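Local coordinates for hypothetical protein (Anabaena variabilis, PDB 2OBN) that is of unknown function but joins a Rossmann-like domain to a P-loop domain that probably binds a phosphate-containing ligand such as a nucleotide, at residues H261-T266 with I304-A309; V158-A163 with S236-G241; V38-R43 with R58-V63. The protein carries 2 engineered substitutions. All blocks are in the same frame, centred on the assembly; numbering follows the deposited sequence.

Contact 1: H261-T266 with I304-A309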
loop_
_atom_site.group_PDB
_atom_site.type_symbol
_atom_site.label_atom_id
_atom_site.label_comp_id
_atom_site.label_asym_id
_atom_site.label_seq_id
_atom_site.Cartn_x
_atom_site.Cartn_y
_atom_site.Cartn_z
ATOM N N HIS B 261 -10.796 5.830 18.590
ATOM C CA HIS B 261 -10.103 7.050 18.945
ATOM C C HIS B 261 -9.765 7.094 20.427
ATOM O O HIS B 261 -10.559 6.678 21.254
ATOM C CB HIS B 261 -10.967 8.236 18.544
ATOM C CG HIS B 261 -10.474 9.558 19.048
ATOM N ND1 HIS B 261 -9.362 10.194 18.535
ATOM C CD2 HIS B 261 -10.978 10.386 19.991
ATOM C CE1 HIS B 261 -9.200 11.351 19.149
ATOM N NE2 HIS B 261 -10.163 11.485 20.044
ATOM N N ARG B 262 -8.564 7.575 20.751
ATOM C CA ARG B 262 -8.154 7.732 22.147
ATOM C C ARG B 262 -8.629 9.089 22.634
ATOM O O ARG B 262 -8.247 10.116 22.079
ATOM C CB ARG B 262 -6.641 7.595 22.334
ATOM C CG ARG B 262 -6.195 7.861 23.775
ATOM C CD ARG B 262 -4.700 7.705 23.969
ATOM N NE ARG B 262 -4.270 6.312 23.815
ATOM C CZ ARG B 262 -3.509 5.817 22.840
ATOM N NH1 ARG B 262 -2.987 6.573 21.873
ATOM N NH2 ARG B 262 -3.231 4.526 22.864
ATOM N N ALA B 263 -9.470 9.074 23.668
ATOM C CA ALA B 263 -10.016 10.284 24.247
ATOM C C ALA B 263 -8.906 11.273 24.600
ATOM O O ALA B 263 -7.921 10.915 25.256
ATOM C CB ALA B 263 -10.845 9.945 25.498
ATOM N N GLY B 264 -9.062 12.511 24.121
ATOM C CA GLY B 264 -8.129 13.600 24.424
ATOM C C GLY B 264 -6.943 13.744 23.489
ATOM O O GLY B 264 -6.248 14.745 23.555
ATOM N N GLN B 265 -6.694 12.772 22.616
ATOM C CA GLN B 265 -5.548 12.883 21.721
ATOM C C GLN B 265 -5.843 13.893 20.621
ATOM O O GLN B 265 -6.874 13.801 19.956
ATOM C CB GLN B 265 -5.195 11.534 21.118
ATOM C CG GLN B 265 -3.846 11.537 20.450
ATOM C CD GLN B 265 -3.510 10.214 19.850
ATOM O OE1 GLN B 265 -4.027 9.186 20.281
ATOM N NE2 GLN B 265 -2.640 10.214 18.840
ATOM N N THR B 266 -4.933 14.852 20.442
ATOM C CA THR B 266 -5.103 15.915 19.449
ATOM C C THR B 266 -4.084 15.883 18.309
ATOM O O THR B 266 -4.252 16.580 17.317
ATOM C CB THR B 266 -5.072 17.307 20.133
ATOM O OG1 THR B 266 -3.807 17.515 20.781
ATOM C CG2 THR B 266 -6.188 17.410 21.169
ATOM N N ILE B 304 -18.525 5.169 17.485
ATOM C CA ILE B 304 -17.176 5.449 17.870
ATOM C C ILE B 304 -16.780 4.593 19.059
ATOM O O ILE B 304 -17.500 4.538 20.048
ATOM C CB ILE B 304 -17.034 6.972 18.166
ATOM C CG1 ILE B 304 -17.230 7.750 16.854
ATOM C CG2 ILE B 304 -15.656 7.292 18.783
ATOM C CD1 ILE B 304 -17.343 9.212 16.998
ATOM N N ALA B 305 -15.646 3.901 18.931
ATOM C CA ALA B 305 -15.049 3.127 20.019
ATOM C C ALA B 305 -13.972 4.016 20.680
ATOM O O ALA B 305 -12.860 4.176 20.173
ATOM C CB ALA B 305 -14.467 1.850 19.516
ATOM N N LEU B 306 -14.318 4.582 21.826
ATOM C CA LEU B 306 -13.455 5.516 22.520
ATOM C C LEU B 306 -12.508 4.820 23.496
ATOM O O LEU B 306 -12.956 4.152 24.426
ATOM C CB LEU B 306 -14.336 6.534 23.257
ATOM C CG LEU B 306 -13.699 7.834 23.722
ATOM C CD1 LEU B 306 -13.201 8.698 22.552
ATOM C CD2 LEU B 306 -14.723 8.610 24.554
ATOM N N ASN B 307 -11.201 4.970 23.278
ATOM C CA ASN B 307 -10.209 4.399 24.182
ATOM C C ASN B 307 -10.025 5.411 25.313
ATOM O O ASN B 307 -9.467 6.498 25.107
ATOM C CB ASN B 307 -8.911 4.076 23.419
ATOM C CG ASN B 307 -7.813 3.466 24.304
ATOM O OD1 ASN B 307 -7.860 3.550 25.520
ATOM N ND2 ASN B 307 -6.803 2.867 23.668
ATOM N N THR B 308 -10.535 5.045 26.494
ATOM C CA THR B 308 -10.479 5.875 27.695
ATOM C C THR B 308 -9.621 5.266 28.803
ATOM O O THR B 308 -9.679 5.726 29.932
ATOM C CB THR B 308 -11.891 6.047 28.305
ATOM O OG1 THR B 308 -12.356 4.784 28.816
ATOM C CG2 THR B 308 -12.896 6.610 27.289
ATOM N N ALA B 309 -8.797 4.270 28.483
ATOM C CA ALA B 309 -8.020 3.539 29.504
ATOM C C ALA B 309 -7.211 4.397 30.471
ATOM O O ALA B 309 -7.030 4.036 31.642
ATOM C CB ALA B 309 -7.113 2.502 28.833
HETATM O O HOH W 1 -5.937 5.539 26.473
HETATM O O HOH W 2 -4.203 2.189 24.901
#

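Contact 2: V158-A163 with S236-G241. With PO4 (phosphate ion), chain G.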
loop_
_atom_site.group_PDB
_atom_site.type_symbol
_atom_site.label_atom_id
_atom_site.label_comp_id
_atom_site.label_asym_id
_atom_site.label_seq_id
_atom_site.Cartn_x
_atom_site.Cartn_y
_atom_site.Cartn_z
ATOM N N VAL B 158 -11.501 1.363 11.921
ATOM C CA VAL B 158 -10.623 2.386 11.350
ATOM C C VAL B 158 -10.207 3.261 12.524
ATOM O O VAL B 158 -10.856 3.206 13.569
ATOM C CB VAL B 158 -11.320 3.169 10.187
ATOM C CG1 VAL B 158 -11.622 2.209 9.033
ATOM C CG2 VAL B 158 -12.608 3.845 10.624
ATOM N N GLY B 159 -9.132 4.039 12.400
ATOM C CA GLY B 159 -8.698 4.852 13.536
ATOM C C GLY B 159 -8.156 6.240 13.277
ATOM O O GLY B 159 -7.758 6.588 12.159
ATOM N N THR B 160 -8.131 7.036 14.347
ATOM C CA THR B 160 -7.564 8.404 14.298
ATOM C C THR B 160 -6.035 8.373 14.422
ATOM O O THR B 160 -5.389 9.398 14.244
ATOM C CB THR B 160 -8.146 9.321 15.384
ATOM O OG1 THR B 160 -7.945 8.739 16.671
ATOM C CG2 THR B 160 -9.582 9.504 15.195
ATOM N N ASP B 161 -5.471 7.197 14.728
ATOM C CA ASP B 161 -4.028 7.000 14.842
ATOM C C ASP B 161 -3.813 5.478 14.908
ATOM O O ASP B 161 -4.766 4.693 14.843
ATOM C CB ASP B 161 -3.465 7.718 16.095
ATOM C CG ASP B 161 -1.929 7.890 16.089
ATOM O OD1 ASP B 161 -1.244 7.493 15.113
ATOM O OD2 ASP B 161 -1.401 8.425 17.096
HETATM N N MSE B 162 -2.554 5.077 14.996
HETATM C CA MSE B 162 -2.165 3.691 15.141
HETATM C C MSE B 162 -1.948 3.356 16.607
HETATM O O MSE B 162 -1.693 4.255 17.418
HETATM C CB MSE B 162 -0.878 3.458 14.378
HETATM C CG MSE B 162 -1.136 3.486 12.890
HETATM SE SE MSE B 162 0.411 3.618 11.816
HETATM C CE MSE B 162 1.464 2.201 12.639
ATOM N N ALA B 163 -2.044 2.059 16.921
ATOM C CA ALA B 163 -1.858 1.546 18.274
ATOM C C ALA B 163 -2.814 2.191 19.262
ATOM O O ALA B 163 -2.370 2.680 20.281
ATOM C CB ALA B 163 -0.400 1.726 18.734
ATOM N N SER B 236 -3.929 4.587 9.731
ATOM C CA SER B 236 -4.835 5.704 9.885
ATOM C C SER B 236 -4.660 6.665 8.733
ATOM O O SER B 236 -3.528 6.963 8.340
ATOM C CB SER B 236 -4.536 6.482 11.166
ATOM O OG SER B 236 -5.337 7.657 11.212
ATOM N N LEU B 237 -5.766 7.208 8.233
ATOM C CA LEU B 237 -5.692 8.210 7.179
ATOM C C LEU B 237 -5.155 9.553 7.699
ATOM O O LEU B 237 -5.006 10.481 6.919
ATOM C CB LEU B 237 -7.071 8.403 6.525
ATOM C CG LEU B 237 -7.644 7.208 5.755
ATOM C CD1 LEU B 237 -9.033 7.559 5.254
ATOM C CD2 LEU B 237 -6.752 6.798 4.607
ATOM N N LEU B 238 -4.909 9.647 9.014
ATOM C CA LEU B 238 -4.391 10.842 9.663
ATOM C C LEU B 238 -2.890 10.738 9.932
ATOM O O LEU B 238 -2.245 11.730 10.254
ATOM C CB LEU B 238 -5.118 11.084 10.993
ATOM C CG LEU B 238 -6.640 11.099 10.961
ATOM C CD1 LEU B 238 -7.189 11.447 12.321
ATOM C CD2 LEU B 238 -7.145 12.083 9.904
ATOM N N HIS B 239 -2.346 9.528 9.788
ATOM C CA HIS B 239 -0.936 9.285 9.985
ATOM C C HIS B 239 -0.227 9.529 8.651
ATOM O O HIS B 239 -0.606 8.924 7.648
ATOM C CB HIS B 239 -0.748 7.857 10.463
ATOM C CG HIS B 239 0.635 7.550 10.922
ATOM N ND1 HIS B 239 1.730 7.672 10.097
ATOM C CD2 HIS B 239 1.097 7.067 12.099
ATOM C CE1 HIS B 239 2.815 7.303 10.756
ATOM N NE2 HIS B 239 2.458 6.936 11.975
ATOM N N PRO B 240 0.813 10.408 8.635
ATOM C CA PRO B 240 1.519 10.773 7.385
ATOM C C PRO B 240 2.303 9.665 6.660
ATOM O O PRO B 240 2.713 9.857 5.515
ATOM C CB PRO B 240 2.502 11.858 7.850
ATOM C CG PRO B 240 2.700 11.595 9.279
ATOM C CD PRO B 240 1.409 11.098 9.797
ATOM N N GLY B 241 2.544 8.544 7.322
ATOM C CA GLY B 241 3.295 7.442 6.717
ATOM C C GLY B 241 2.511 6.166 6.485
ATOM O O GLY B 241 3.068 5.201 5.950
HETATM P P PO4 G . -4.237 -1.026 17.099
HETATM O O1 PO4 G . -2.877 -0.955 16.432
HETATM O O2 PO4 G . -5.005 -2.219 16.544
HETATM O O3 PO4 G . -4.088 -1.259 18.570
HETATM O O4 PO4 G . -5.038 0.223 16.871
#

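Contact 3: V38-R43 with R58-V63. Engineered in segment 58-63: Tyr-59 (natural residue Asp).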
loop_
_atom_site.group_PDB
_atom_site.type_symbol
_atom_site.label_atom_id
_atom_site.label_comp_id
_atom_site.label_asym_id
_atom_site.label_seq_id
_atom_site.Cartn_x
_atom_site.Cartn_y
_atom_site.Cartn_z
ATOM N N VAL B 38 4.480 -19.930 29.087
ATOM C CA VAL B 38 5.198 -20.354 30.300
ATOM C C VAL B 38 6.270 -19.382 30.812
ATOM O O VAL B 38 6.793 -19.559 31.914
ATOM C CB VAL B 38 5.836 -21.769 30.125
ATOM C CG1 VAL B 38 4.780 -22.765 29.742
ATOM C CG2 VAL B 38 6.974 -21.785 29.087
ATOM N N ALA B 39 6.631 -18.391 30.009
ATOM C CA ALA B 39 7.592 -17.382 30.455
ATOM C C ALA B 39 7.554 -16.128 29.600
ATOM O O ALA B 39 7.244 -16.177 28.408
ATOM C CB ALA B 39 9.009 -17.954 30.480
ATOM N N VAL B 40 7.841 -15.012 30.261
ATOM C CA VAL B 40 8.003 -13.698 29.662
ATOM C C VAL B 40 9.464 -13.356 29.942
ATOM O O VAL B 40 9.910 -13.403 31.092
ATOM C CB VAL B 40 7.089 -12.650 30.306
ATOM C CG1 VAL B 40 7.531 -11.229 29.924
ATOM C CG2 VAL B 40 5.635 -12.886 29.907
ATOM N N ILE B 41 10.208 -13.031 28.890
ATOM C CA ILE B 41 11.630 -12.750 29.013
ATOM C C ILE B 41 11.868 -11.251 28.947
ATOM O O ILE B 41 11.716 -10.638 27.888
ATOM C CB ILE B 41 12.421 -13.487 27.910
ATOM C CG1 ILE B 41 12.247 -15.002 28.069
ATOM C CG2 ILE B 41 13.912 -13.138 27.969
ATOM C CD1 ILE B 41 12.595 -15.790 26.816
ATOM N N ASP B 42 12.227 -10.668 30.089
ATOM C CA ASP B 42 12.536 -9.240 30.174
ATOM C C ASP B 42 13.464 -8.989 31.370
ATOM O O ASP B 42 13.044 -9.085 32.521
ATOM C CB ASP B 42 11.246 -8.418 30.290
ATOM C CG ASP B 42 11.494 -6.911 30.296
ATOM O OD1 ASP B 42 12.644 -6.469 30.102
ATOM O OD2 ASP B 42 10.517 -6.155 30.481
ATOM N N ARG B 43 14.725 -8.674 31.065
ATOM C CA ARG B 43 15.769 -8.400 32.063
ATOM C C ARG B 43 15.468 -7.223 33.004
ATOM O O ARG B 43 15.966 -7.184 34.118
ATOM C CB ARG B 43 17.125 -8.190 31.373
ATOM C CG ARG B 43 17.150 -7.089 30.330
ATOM C CD ARG B 43 18.536 -6.923 29.731
ATOM N NE ARG B 43 18.490 -5.933 28.654
ATOM C CZ ARG B 43 18.374 -6.187 27.348
ATOM N NH1 ARG B 43 18.333 -7.433 26.861
ATOM N NH2 ARG B 43 18.330 -5.161 26.508
ATOM N N ARG B 58 -3.346 -12.062 34.148
ATOM C CA ARG B 58 -2.749 -13.327 33.812
ATOM C C ARG B 58 -1.435 -13.447 34.538
ATOM O O ARG B 58 -0.728 -12.448 34.725
ATOM C CB ARG B 58 -2.494 -13.365 32.308
ATOM C CG ARG B 58 -1.886 -14.649 31.780
ATOM C CD ARG B 58 -1.729 -14.562 30.281
ATOM N NE ARG B 58 -1.648 -15.888 29.688
ATOM C CZ ARG B 58 -1.773 -16.146 28.388
ATOM N NH1 ARG B 58 -1.989 -15.170 27.517
ATOM N NH2 ARG B 58 -1.695 -17.389 27.960
ATOM N N TYR B 59 -1.121 -14.661 34.981
ATOM C CA TYR B 59 0.164 -14.891 35.596
ATOM C C TYR B 59 1.062 -15.639 34.624
ATOM O O TYR B 59 0.654 -16.647 34.018
ATOM C CB TYR B 59 0.082 -15.671 36.902
ATOM C CG TYR B 59 1.473 -16.012 37.388
ATOM C CD1 TYR B 59 2.346 -15.003 37.775
ATOM C CD2 TYR B 59 1.937 -17.325 37.409
ATOM C CE1 TYR B 59 3.644 -15.288 38.180
ATOM C CE2 TYR B 59 3.227 -17.618 37.826
ATOM C CZ TYR B 59 4.078 -16.586 38.200
ATOM O OH TYR B 59 5.366 -16.829 38.619
ATOM N N VAL B 60 2.260 -15.083 34.442
ATOM C CA VAL B 60 3.338 -15.711 33.695
ATOM C C VAL B 60 4.611 -15.248 34.412
ATOM O O VAL B 60 4.768 -14.041 34.654
ATOM C CB VAL B 60 3.425 -15.289 32.210
ATOM C CG1 VAL B 60 4.613 -15.992 31.545
ATOM C CG2 VAL B 60 2.130 -15.590 31.449
ATOM N N PRO B 61 5.497 -16.188 34.798
ATOM C CA PRO B 61 6.732 -15.711 35.416
ATOM C C PRO B 61 7.552 -14.870 34.454
ATOM O O PRO B 61 7.593 -15.172 33.252
ATOM C CB PRO B 61 7.494 -17.002 35.772
ATOM C CG PRO B 61 6.833 -18.089 35.047
ATOM C CD PRO B 61 5.430 -17.661 34.749
ATOM N N ILE B 62 8.151 -13.799 34.969
ATOM C CA ILE B 62 9.034 -12.955 34.176
ATOM C C ILE B 62 10.457 -13.364 34.559
ATOM O O ILE B 62 10.804 -13.378 35.738
ATOM C CB ILE B 62 8.825 -11.458 34.432
ATOM C CG1 ILE B 62 7.354 -11.077 34.227
ATOM C CG2 ILE B 62 9.734 -10.637 33.502
ATOM C CD1 ILE B 62 7.043 -9.628 34.556
ATOM N N VAL B 63 11.263 -13.709 33.561
ATOM C CA VAL B 63 12.637 -14.159 33.779
ATOM C C VAL B 63 13.637 -13.270 33.041
ATOM O O VAL B 63 13.288 -12.590 32.076
ATOM C CB VAL B 63 12.811 -15.637 33.377
ATOM C CG1 VAL B 63 11.944 -16.535 34.276
ATOM C CG2 VAL B 63 12.467 -15.859 31.910
#

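Contact 1: H261-T266 with I304-A309
Asn-307 OD1 is gripped by two hydrogen bonds. Ala-309 N donates to Asn-307 OD1 at 3.2 Å, nearly along the C=O axis, closing an Asx turn. Water 1 donates to Asn-307 OD1 at 2.9 Å. Asn-307 ND2 gives to water 2 and to the carbonyl O of Ile-164. Both waters lie at the edge of the Arg-262 guanidinium, in its plane: water 1 accepts from NE, water 2 from NH2. Paired across the parallel strands, Arg-262 and Asn-307 lie side by side, and both waters bridge them, with the guanidinium and amide planes 57° apart. Arg-262 NH1 also reaches Gln-265 OE1 at 3.2 Å, and NH2 reaches Ala-163 O. An alanine in place of Arg-262 would remove the guanidinium, and would probably leave both waters less well fixed and loosen the ties to Gln-265 and Ala-163. On the opposite sheet face, Leu-306 CD1 comes to the ring edge, 3.8 Å from His-261 CD2, while ND1 bonds Thr-160 OG1. Asn-307 N bonds His-261 O at 2.7 Å, and Ala-263 N bonds Asn-307 O at 3.0 Å. These strand ends belong to a beta-alpha-beta unit of the P-loop domain, with helix 279-291 as crossover.

Contact 2: V158-A163 with S236-G241
Segment 158-163 is the end of strand 153-159 and the start of the P-loop, which leads to a bound phosphate. Segment 236-241 packs beside it and carries most of the contact through three side chains. The side chain of Ser-236 points toward segment 158-163. Ser-236 CB lies 3.4 Å from Gly-159 O and also touches Asp-161 CA. Ser-236 OG stands anti to the backbone N (chi1 173°) and donates to Gly-159 O at 2.8 Å, from above the carbonyl plane. Ser-236 OG also accepts from Leu-238 N at 3.0 Å, which makes an ST turn. One hydroxyl thus ties the start of the P-loop to the type I turn from Ser-236 to His-239.

Leu-238 lays CD1 against the next peptide, 3.3 Å from Thr-160 O, and against Thr-160 CB.

The His-239 ring is fixed at both nitrogens. His-239 ND1 accepts from Gly-241 N at 3.0 Å, exactly in the ring plane, and NE2 pairs with Asn-270 OD1. This is consistent with a neutral ring protonated at NE2. Selenomethionine Met-162, its chain bent at chi3, brings SE to the His-239 ring at an oblique angle, 3.5 Å from His-239 CD2. Asp-161 OD1 sits at the ring edge, near CD2. Asp-161 OD1 accepts from Met-162 N at 2.8 Å. Asp-161 OD2 accepts from Gly-269 N, so the carboxylate ties the start of the P-loop to the loop that follows strand 256-262.

Tyr-286 OH bonds both Gly-159 O and Leu-237 N, and Leu-237 O accepts from Arg-250 NH2 of the second subunit, so the contact borders the dimer interface. At the far end of the P-loop segment, Ala-163 N makes a weak bond of 3.2 Å to O1 of the phosphate ion.

Contact 3: V38-R43 with R58-V63
Segments 38-43 and 58-63 run parallel, their touching parts 39° apart in direction. Strands 37-41 and 62-63 pair at one edge of the parallel sheet of the Rossmann-like domain, with 62-63 outermost within this chain. Helix 50-54 lies between them in the chain, so the pair is part of a beta-alpha-beta unit. Three backbone bonds alternate along it. Val-40 N gives to Pro-61 O at 3.0 Å, Val-63 N gives to Val-40 O at 2.8 Å, and Asp-42 N gives to Val-63 O at 3.0 Å. All three lie nearly along the C=O axis of the acceptor. Val-40 O also receives a CA-H contact from Ile-62.

Val-40 and Ile-62 share one face of the sheet. Val-40 CG2 meets Val-60 CG1 at 3.7 Å, the two valines crossing at about a right angle. Val-60 CG1, anti to its backbone N (chi1 179°), also presses on the backbone of Ala-39, 3.5 Å from Ala-39 CA. Helix 24-32 packs on this side, with Leu-30 against both Val-40 and Val-60. Ile-62 CG2 rests near Val-40 O and near Asp-42 O.

Asp-42 itself turns its carboxylate outside the pair. OD2 bonds Thr-18 OG1, and OD1 accepts from Glu-16 N and Asn-44 N. The bonds to Thr-18 and Glu-16 tie the end of strand 37-41 to the loop after strand 10-13, and that from Asn-44 N is local.

Pro-61 lays CG against Val-38 O at 3.5 Å. The engineered Tyr-59 sets one ring face over Pro-61 N.

The other face holds Ile-41 and Val-63, with helix 66-69 packed on both. Here Val-63 CG2 takes the crowded position between its own N and carbonyl carbon and touches Ile-41 CG1 at 3.9 Å.

In the fold
Contacts 1 and 2 are neighbours in the P-loop domain, their centres about 13 Å apart. Strands 153-159 and 256-262 lie side by side in one sheet, so contact 2 flanks contact 1 there. Two probable hydrogen bonds join them: His-261 ND1 to Thr-160 OG1 and Gln-265 NE2 to Asp-161 OD2, both 2.8 Å. The phosphate, probably from the crystallisation liquor, sits at the P-loop reached by contact 2. Ile-164, Gly-165, Lys-166 and Met-167 complete its site. Contact 3 stands apart in the other sheet. Its centre is about 30 Å from that of contact 1, and its nearest atoms are about 18 Å from contact 2.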